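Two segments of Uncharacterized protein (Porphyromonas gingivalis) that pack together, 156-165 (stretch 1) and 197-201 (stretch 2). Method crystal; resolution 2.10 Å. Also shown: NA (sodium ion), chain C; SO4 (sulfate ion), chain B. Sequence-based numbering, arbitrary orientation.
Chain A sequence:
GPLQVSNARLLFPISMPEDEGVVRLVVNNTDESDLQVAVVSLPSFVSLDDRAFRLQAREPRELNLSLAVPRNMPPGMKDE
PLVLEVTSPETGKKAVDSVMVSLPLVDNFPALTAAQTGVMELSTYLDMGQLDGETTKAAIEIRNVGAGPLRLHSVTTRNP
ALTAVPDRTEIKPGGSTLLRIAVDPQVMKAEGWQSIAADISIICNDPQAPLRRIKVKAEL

Stretch 1 156-165: TTRNPALTAV
Stretch 2 197-201: AADIS

Stretch 2 is extended throughout, 197-201 lying within a longer strand, with phi between -142° and -93° and psi between 101° and 148°. Stretch 1 enters as a strand at Thr156 (-126/145), keeps extended angles at Thr157 (-123/147), breaks at Arg158 (-104/-31), and folds through a type I turn from Asn159 (-73/127) over Pro160 (-68/-15) and Ala161 (-87/-9) to Leu162. From there it runs as strand 162-165, whose N-to-C direction lies 22° from that of stretch 2, with the axes 8.4 Å apart at closest approach.

Direct pairing is antiparallel and short. Thr156 faces Ser201 with CA atoms 5.2 Å apart, and two nearly straight hydrogen bonds close the pair: Thr156 N to Ser201 O, 2.8 Å, and Ser201 N to Thr156 O, 2.9 Å. Beyond it the backbones separate, from 5.1 Å between the CA atoms of Thr157 and Ile200 to 6.3 Å between those of Asn159 and Ala198. Water 3 enters this gap, accepting from Arg158 N at 2.8 Å and lying 2.7 Å from Asp199 O. A sulfate, probably from the crystallisation liquor, takes Asp199 N through its O1 at 2.8 Å.

The turn is locked from within. Leu162 N reaches Asn159 O at 3.1 Å, while Asn159, chi1 t, turns its OD1 to accept from Ala161 N at 2.9 Å. A sodium ion ties the turn to Thr157, just ahead of it, bound by Thr157 OG1 (2.8 Å), Asn159 O (2.6 Å), Leu162 O (2.8 Å) and three waters. Thr157, chi1 p, thus offers its hydroxyl to the metal and its methyl to stretch 2, CG2 lying 3.8 Å from Ile200 CG1.

The apolar contact gathers on the sheet face of Thr157 and Ile200. Leu162 (chi1 t, chi2 p) points toward stretch 2 and sets CD2 3.7 Å from Ala198 CB and 4.0 Å from Ile200 CG1. Ile200 (m, t) extends CD1 to 3.8 Å from Ala164 CB; the alanine methyls meet the longer Leu162 and Ile200 side chains in close packing. Asn159 CB also meets Ala198 CB, at 3.7 Å. Thr163 points away and is exposed, as suits a polar residue between two inward ones. The two stretches bury 379 Å², both sides summed, and Leu162, Ala198 and Ile200 are buried in the structure, as suits apolar side chains.

On the other face, Thr156 (p) and Ser201 (m) suit a wetter setting: water 1 joins Thr156 OG1 (2.9 Å) to Ser201 O (3.0 Å), and water 2 binds Ser201 OG at 2.9 Å and donates to Asp199 O at 2.7 Å.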

# COMPACT_ATOMS: atom_id res chain seq x y z
N THR A 156 3.45 -6.98 -2.55
CA THR A 156 2.05 -6.59 -2.55
C THR A 156 1.51 -6.26 -3.96
O THR A 156 2.23 -5.77 -4.85
CB THR A 156 1.75 -5.46 -1.52
OG1 THR A 156 2.70 -4.42 -1.65
CG2 THR A 156 1.79 -5.98 -0.03
N THR A 157 0.24 -6.61 -4.16
CA THR A 157 -0.48 -6.24 -5.36
C THR A 157 -1.76 -5.43 -4.96
O THR A 157 -2.36 -5.66 -3.89
CB THR A 157 -0.80 -7.49 -6.25
OG1 THR A 157 -1.53 -8.44 -5.48
CG2 THR A 157 0.51 -8.19 -6.76
N ARG A 158 -2.16 -4.49 -5.79
CA ARG A 158 -3.40 -3.73 -5.53
C ARG A 158 -4.54 -4.22 -6.46
O ARG A 158 -5.70 -4.20 -6.08
CB ARG A 158 -3.18 -2.21 -5.69
CG ARG A 158 -2.08 -1.58 -4.80
CD ARG A 158 -2.32 -1.77 -3.30
NE ARG A 158 -1.40 -0.97 -2.46
CZ ARG A 158 -0.99 -1.29 -1.22
NH1 ARG A 158 -1.40 -2.42 -0.64
NH2 ARG A 158 -0.16 -0.47 -0.55
N ASN A 159 -4.21 -4.67 -7.65
CA ASN A 159 -5.21 -5.16 -8.58
C ASN A 159 -5.76 -6.53 -8.16
O ASN A 159 -4.96 -7.47 -7.91
CB ASN A 159 -4.61 -5.17 -9.98
CG ASN A 159 -5.64 -5.37 -11.07
OD1 ASN A 159 -6.37 -6.37 -11.10
ND2 ASN A 159 -5.70 -4.41 -11.97
N PRO A 160 -7.12 -6.65 -8.06
CA PRO A 160 -7.78 -7.87 -7.62
C PRO A 160 -7.64 -9.05 -8.58
O PRO A 160 -7.94 -10.16 -8.19
CB PRO A 160 -9.27 -7.44 -7.49
CG PRO A 160 -9.42 -6.37 -8.48
CD PRO A 160 -8.13 -5.59 -8.37
N ALA A 161 -7.24 -8.82 -9.82
CA ALA A 161 -7.02 -9.92 -10.77
C ALA A 161 -5.59 -10.51 -10.67
O ALA A 161 -5.31 -11.52 -11.29
CB ALA A 161 -7.28 -9.45 -12.20
N LEU A 162 -4.72 -9.85 -9.91
CA LEU A 162 -3.27 -10.15 -9.88
C LEU A 162 -2.83 -10.60 -8.49
O LEU A 162 -3.07 -9.90 -7.50
CB LEU A 162 -2.47 -8.92 -10.28
CG LEU A 162 -0.92 -8.97 -10.23
CD1 LEU A 162 -0.28 -9.98 -11.18
CD2 LEU A 162 -0.35 -7.60 -10.52
N THR A 163 -2.17 -11.76 -8.42
CA THR A 163 -1.51 -12.19 -7.18
C THR A 163 -0.04 -12.53 -7.42
O THR A 163 0.34 -12.85 -8.53
CB THR A 163 -2.19 -13.41 -6.51
OG1 THR A 163 -2.24 -14.50 -7.43
CG2 THR A 163 -3.61 -13.05 -6.04
N ALA A 164 0.80 -12.38 -6.39
CA ALA A 164 2.25 -12.66 -6.51
C ALA A 164 2.78 -13.08 -5.16
O ALA A 164 2.71 -12.30 -4.20
CB ALA A 164 3.02 -11.44 -7.06
N VAL A 165 3.33 -14.30 -5.11
CA VAL A 165 3.87 -14.88 -3.88
C VAL A 165 5.28 -15.44 -4.13
O VAL A 165 5.46 -16.26 -5.01
CB VAL A 165 2.98 -16.03 -3.38
CG1 VAL A 165 3.42 -16.45 -1.92
CG2 VAL A 165 1.50 -15.61 -3.40
N ALA A 197 -2.87 -3.30 -16.42
CA ALA A 197 -1.50 -2.92 -16.36
C ALA A 197 -1.30 -2.64 -14.86
O ALA A 197 -1.77 -1.62 -14.34
CB ALA A 197 -1.25 -1.70 -17.24
N ALA A 198 -0.69 -3.58 -14.15
CA ALA A 198 -0.71 -3.52 -12.70
C ALA A 198 0.72 -3.76 -12.14
O ALA A 198 1.54 -4.46 -12.77
CB ALA A 198 -1.69 -4.53 -12.18
N ASP A 199 1.03 -3.13 -11.02
CA ASP A 199 2.33 -3.28 -10.38
C ASP A 199 2.36 -4.36 -9.30
O ASP A 199 1.46 -4.45 -8.47
CB ASP A 199 2.81 -1.98 -9.73
CG ASP A 199 3.11 -0.89 -10.74
OD1 ASP A 199 3.63 -1.19 -11.85
OD2 ASP A 199 2.78 0.28 -10.42
N ILE A 200 3.43 -5.16 -9.33
CA ILE A 200 3.81 -5.89 -8.13
C ILE A 200 4.83 -5.04 -7.37
O ILE A 200 5.82 -4.69 -7.93
CB ILE A 200 4.44 -7.30 -8.44
CG1 ILE A 200 3.43 -8.17 -9.20
CG2 ILE A 200 4.82 -7.94 -7.11
CD1 ILE A 200 4.07 -9.37 -10.05
N SER A 201 4.57 -4.72 -6.11
CA SER A 201 5.49 -3.90 -5.34
C SER A 201 6.25 -4.76 -4.33
O SER A 201 5.64 -5.56 -3.57
CB SER A 201 4.74 -2.80 -4.59
OG SER A 201 4.11 -1.92 -5.52
NA NA C . -4.37 -8.34 -5.54
S SO4 B . -1.63 -0.99 -9.49
O1 SO4 B . -0.71 -0.97 -10.63
O2 SO4 B . -2.36 0.29 -9.38
O3 SO4 B . -2.60 -2.08 -9.59
O4 SO4 B . -0.83 -1.11 -8.28
O HOH W 1 5.41 -4.61 -0.74
O HOH W 2 1.46 -2.88 -6.26
O HOH W 3 -1.28 -4.27 -8.49
O HOH W 4 -5.79 -6.88 -4.05
O HOH W 5 -5.12 -10.27 -5.25
O HOH W 6 -3.15 -9.52 -3.59